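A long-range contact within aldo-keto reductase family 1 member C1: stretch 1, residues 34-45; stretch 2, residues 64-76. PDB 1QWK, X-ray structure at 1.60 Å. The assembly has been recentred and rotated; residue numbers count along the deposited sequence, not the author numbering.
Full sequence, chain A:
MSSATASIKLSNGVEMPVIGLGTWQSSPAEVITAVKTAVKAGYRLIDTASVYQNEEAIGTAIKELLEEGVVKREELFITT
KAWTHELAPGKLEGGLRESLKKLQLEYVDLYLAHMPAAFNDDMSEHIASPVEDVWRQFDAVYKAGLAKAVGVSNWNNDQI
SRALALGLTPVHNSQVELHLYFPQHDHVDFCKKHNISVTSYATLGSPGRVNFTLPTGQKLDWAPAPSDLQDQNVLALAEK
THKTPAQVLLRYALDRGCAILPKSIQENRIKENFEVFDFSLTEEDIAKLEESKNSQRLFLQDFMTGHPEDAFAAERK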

# COMPACT_ATOMS: atom_id res chain seq x y z
N ALA A 34 5.16 -3.31 -15.96
CA ALA A 34 4.68 -2.26 -15.08
C ALA A 34 5.81 -1.66 -14.24
O ALA A 34 5.92 -0.44 -14.12
CB ALA A 34 3.58 -2.80 -14.16
N VAL A 35 6.64 -2.52 -13.67
CA VAL A 35 7.75 -2.05 -12.84
C VAL A 35 8.73 -1.21 -13.65
O VAL A 35 9.10 -0.11 -13.24
CB VAL A 35 8.50 -3.23 -12.19
CG1 VAL A 35 9.78 -2.75 -11.52
CG2 VAL A 35 7.61 -3.91 -11.15
N LYS A 36 9.14 -1.71 -14.82
CA LYS A 36 10.08 -0.98 -15.65
C LYS A 36 9.52 0.36 -16.12
O LYS A 36 10.24 1.36 -16.18
CB LYS A 36 10.51 -1.83 -16.85
CG LYS A 36 11.13 -3.15 -16.43
CD LYS A 36 11.68 -3.95 -17.61
CE LYS A 36 12.92 -3.31 -18.20
NZ LYS A 36 13.45 -4.10 -19.34
N THR A 37 8.24 0.37 -16.46
CA THR A 37 7.60 1.60 -16.92
C THR A 37 7.56 2.62 -15.78
O THR A 37 7.86 3.80 -15.97
CB THR A 37 6.15 1.34 -17.38
OG1 THR A 37 6.16 0.45 -18.50
CG2 THR A 37 5.49 2.65 -17.80
N ALA A 38 7.21 2.15 -14.59
CA ALA A 38 7.12 3.02 -13.42
C ALA A 38 8.48 3.61 -13.05
O ALA A 38 8.60 4.82 -12.82
CB ALA A 38 6.56 2.24 -12.24
N VAL A 39 9.50 2.77 -12.99
CA VAL A 39 10.83 3.25 -12.63
C VAL A 39 11.36 4.24 -13.67
O VAL A 39 11.95 5.26 -13.31
CB VAL A 39 11.82 2.08 -12.47
CG1 VAL A 39 13.23 2.61 -12.23
CG2 VAL A 39 11.39 1.21 -11.29
N LYS A 40 11.14 3.96 -14.95
CA LYS A 40 11.61 4.87 -15.98
C LYS A 40 10.83 6.18 -15.93
O LYS A 40 11.33 7.22 -16.37
CB LYS A 40 11.47 4.23 -17.36
CG LYS A 40 12.40 3.05 -17.59
CD LYS A 40 12.09 2.37 -18.91
CE LYS A 40 12.98 1.16 -19.13
NZ LYS A 40 12.64 0.47 -20.40
N ALA A 41 9.62 6.14 -15.38
CA ALA A 41 8.79 7.33 -15.26
C ALA A 41 9.16 8.19 -14.05
O ALA A 41 8.87 9.38 -14.02
CB ALA A 41 7.32 6.94 -15.18
N GLY A 42 9.81 7.57 -13.07
CA GLY A 42 10.21 8.32 -11.88
C GLY A 42 9.88 7.65 -10.56
O GLY A 42 10.35 8.08 -9.52
N TYR A 43 9.06 6.60 -10.61
CA TYR A 43 8.69 5.88 -9.38
C TYR A 43 9.94 5.27 -8.76
O TYR A 43 10.76 4.70 -9.47
CB TYR A 43 7.72 4.74 -9.69
CG TYR A 43 6.31 5.16 -10.01
CD1 TYR A 43 5.28 4.95 -9.09
CD2 TYR A 43 5.98 5.67 -11.26
CE1 TYR A 43 3.96 5.23 -9.41
CE2 TYR A 43 4.66 5.95 -11.60
CZ TYR A 43 3.66 5.73 -10.67
OH TYR A 43 2.34 5.96 -11.01
N ARG A 44 10.06 5.37 -7.45
CA ARG A 44 11.22 4.81 -6.77
C ARG A 44 10.84 3.84 -5.66
O ARG A 44 11.69 3.42 -4.87
CB ARG A 44 12.12 5.93 -6.25
CG ARG A 44 12.82 6.70 -7.36
CD ARG A 44 13.85 5.82 -8.06
NE ARG A 44 14.52 6.50 -9.17
CZ ARG A 44 14.05 6.56 -10.42
NH1 ARG A 44 12.90 5.97 -10.72
NH2 ARG A 44 14.74 7.20 -11.35
N LEU A 45 9.56 3.49 -5.59
CA LEU A 45 9.10 2.52 -4.60
C LEU A 45 8.21 1.48 -5.28
O LEU A 45 7.35 1.83 -6.09
CB LEU A 45 8.32 3.21 -3.46
CG LEU A 45 7.84 2.29 -2.32
CD1 LEU A 45 7.73 3.07 -1.01
CD2 LEU A 45 6.48 1.69 -2.69
N GLU A 64 16.87 -6.45 -14.48
CA GLU A 64 16.98 -5.83 -15.80
C GLU A 64 17.24 -4.33 -15.70
O GLU A 64 18.04 -3.77 -16.45
CB GLU A 64 15.71 -6.09 -16.62
CG GLU A 64 15.61 -7.50 -17.18
CD GLU A 64 14.28 -7.77 -17.86
OE1 GLU A 64 13.81 -6.91 -18.64
OE2 GLU A 64 13.69 -8.85 -17.61
N LEU A 65 16.55 -3.67 -14.77
CA LEU A 65 16.72 -2.23 -14.57
C LEU A 65 18.15 -1.90 -14.18
O LEU A 65 18.73 -0.93 -14.66
CB LEU A 65 15.76 -1.73 -13.49
CG LEU A 65 14.28 -1.60 -13.89
CD1 LEU A 65 13.44 -1.37 -12.64
CD2 LEU A 65 14.10 -0.46 -14.88
N LEU A 66 18.73 -2.72 -13.30
CA LEU A 66 20.10 -2.51 -12.85
C LEU A 66 21.10 -2.72 -13.98
O LEU A 66 22.03 -1.93 -14.14
CB LEU A 66 20.43 -3.46 -11.69
CG LEU A 66 19.62 -3.27 -10.40
CD1 LEU A 66 20.00 -4.35 -9.39
CD2 LEU A 66 19.87 -1.89 -9.82
N GLU A 67 20.89 -3.76 -14.78
CA GLU A 67 21.78 -4.06 -15.89
C GLU A 67 21.70 -2.98 -16.97
O GLU A 67 22.69 -2.68 -17.64
CB GLU A 67 21.43 -5.42 -16.50
CG GLU A 67 21.53 -6.58 -15.52
CD GLU A 67 21.26 -7.93 -16.17
OE1 GLU A 67 20.22 -8.08 -16.84
OE2 GLU A 67 22.10 -8.84 -16.00
N GLU A 68 20.51 -2.39 -17.13
CA GLU A 68 20.30 -1.34 -18.12
C GLU A 68 20.87 -0.01 -17.63
O GLU A 68 20.99 0.95 -18.40
CB GLU A 68 18.81 -1.18 -18.41
CG GLU A 68 18.22 -2.30 -19.25
CD GLU A 68 16.71 -2.28 -19.28
OE1 GLU A 68 16.13 -1.21 -19.53
OE2 GLU A 68 16.10 -3.35 -19.05
N GLY A 69 21.22 0.05 -16.35
CA GLY A 69 21.77 1.27 -15.78
C GLY A 69 20.73 2.33 -15.49
O GLY A 69 21.07 3.50 -15.32
N VAL A 70 19.47 1.94 -15.44
CA VAL A 70 18.39 2.88 -15.17
C VAL A 70 18.49 3.42 -13.75
O VAL A 70 18.35 4.62 -13.52
CB VAL A 70 17.01 2.21 -15.36
CG1 VAL A 70 15.90 3.21 -15.09
CG2 VAL A 70 16.89 1.65 -16.77
N VAL A 71 18.73 2.52 -12.80
CA VAL A 71 18.87 2.90 -11.40
C VAL A 71 19.79 1.94 -10.68
O VAL A 71 20.18 0.90 -11.22
CB VAL A 71 17.50 2.90 -10.66
CG1 VAL A 71 16.64 4.05 -11.14
CG2 VAL A 71 16.78 1.58 -10.90
N LYS A 72 20.15 2.30 -9.45
CA LYS A 72 20.99 1.46 -8.61
C LYS A 72 20.09 0.97 -7.48
O LYS A 72 19.08 1.59 -7.18
CB LYS A 72 22.15 2.27 -8.02
CG LYS A 72 23.18 2.70 -9.04
CD LYS A 72 24.32 3.46 -8.38
CE LYS A 72 25.43 3.75 -9.38
NZ LYS A 72 25.99 2.49 -9.94
N ARG A 73 20.46 -0.15 -6.87
CA ARG A 73 19.68 -0.73 -5.78
C ARG A 73 19.34 0.30 -4.71
O ARG A 73 18.19 0.40 -4.27
CB ARG A 73 20.44 -1.87 -5.12
CG ARG A 73 19.82 -2.37 -3.81
CD ARG A 73 18.51 -3.08 -4.08
NE ARG A 73 17.82 -3.52 -2.87
CZ ARG A 73 16.98 -2.77 -2.16
NH1 ARG A 73 16.72 -1.52 -2.53
NH2 ARG A 73 16.38 -3.28 -1.09
N GLU A 74 20.34 1.06 -4.29
CA GLU A 74 20.18 2.07 -3.25
C GLU A 74 19.13 3.13 -3.58
O GLU A 74 18.59 3.77 -2.68
CB GLU A 74 21.52 2.76 -2.97
CG GLU A 74 21.58 3.48 -1.64
CD GLU A 74 21.65 2.53 -0.46
OE1 GLU A 74 22.63 1.75 -0.38
OE2 GLU A 74 20.73 2.54 0.39
N GLU A 75 18.84 3.30 -4.87
CA GLU A 75 17.87 4.30 -5.31
C GLU A 75 16.44 3.78 -5.28
O GLU A 75 15.49 4.56 -5.43
CB GLU A 75 18.19 4.77 -6.72
CG GLU A 75 19.49 5.54 -6.85
CD GLU A 75 19.78 5.93 -8.28
OE1 GLU A 75 19.96 5.02 -9.12
OE2 GLU A 75 19.82 7.14 -8.57
N LEU A 76 16.28 2.48 -5.11
CA LEU A 76 14.96 1.87 -5.08
C LEU A 76 14.53 1.47 -3.67
O LEU A 76 15.35 1.01 -2.87
CB LEU A 76 14.92 0.63 -5.98
CG LEU A 76 15.04 0.84 -7.49
CD1 LEU A 76 15.05 -0.52 -8.19
CD2 LEU A 76 13.88 1.68 -7.99
O HOH W 1 16.79 7.92 -8.12

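How do the two backbones lie against each other? Each stretch begins with the closing turns of a helix, and the two helices run in broadly the same direction, their axes 44° apart and 11.3 Å from each other at closest approach. That spacing leaves room for side chains rather than for backbone contact. The CA atoms of Lys36 and Leu65 are 6.8 Å apart and those of Lys40 and Val70 7.1 Å; the chains close in only at Arg44 and Leu76, whose CA atoms are separated by 5.0 Å. Gly42 and Gly69 are each the first residue to leave helical phi/psi, with positive phi. At Gly69 the turn is a Schellman motif, in which Val70 N reaches back to Leu65 O (3.1 Å) and Gly69 N to Leu66 O (3.1 Å), so amides at the helix end keep acceptors as the chain turns away.

What fills the space between the two stretches? Val39 is the hub, its CB pointing toward the second stretch. Its closest pairs are CG2 with Leu65 CD1 at 3.6 Å and with Leu76 CD2 at 4.2 Å, and CG1 with Val70 CG1 at 4.0 Å and with Val71 CG1 at 3.9 Å; Val39 CG1 also reaches Leu65 CD1, at 4.0 Å. One turn earlier, Val35 CG1 touches the same Leu65 CD1 at 4.1 Å. These contacts are purely apolar: they have no polar groups to satisfy.

Which charges pair across the helices? The CA-to-CB bond of Lys36 points sideways to the other stretch, but the end of the side chain comes nearer, where two glutamates one turn apart receive it. Lys36 NZ donates to Glu64 OE1 at 2.9 Å and to Glu68 OE2 at 2.8 Å, and both are salt bridges, so one ammonium group serves two carboxylates. The aliphatic part of the same side chain is not idle: Lys36 CG lies 4.3 Å from Leu65 CD2. The other oxygen of Glu68 faces a second lysine in a looser pairing, with Lys40 NZ 4.0 Å from Glu68 OE1. At that distance the salt bridge is long, an electrostatic attraction without a hydrogen bond.

How is the guanidinium of Arg44 satisfied where the chains come closest? Much of the answer lies within its own stretch. Arg44 NH1 donates to Val39 O and to Tyr43 O, each at 2.8 Å, folding the side chain back over the end of its helix. Arg44 NE instead gives its hydrogen to a water at 2.9 Å, and that water donates a weak hydrogen bond to Glu75 OE2 at 3.2 Å, bridging the two stretches. No hydrogen-bond partner is found for Arg44 NH2. The carboxylate's other oxygen, Glu75 OE1, accepts from the backbone Lys72 N at 2.7 Å. Over one face of the guanidinium lies Val71, whose CG1 sits 3.7 Å from Arg44 CZ. Arg44 CD also approaches Glu75 O at 3.3 Å, a close contact from a carbon rather than a hydrogen bond.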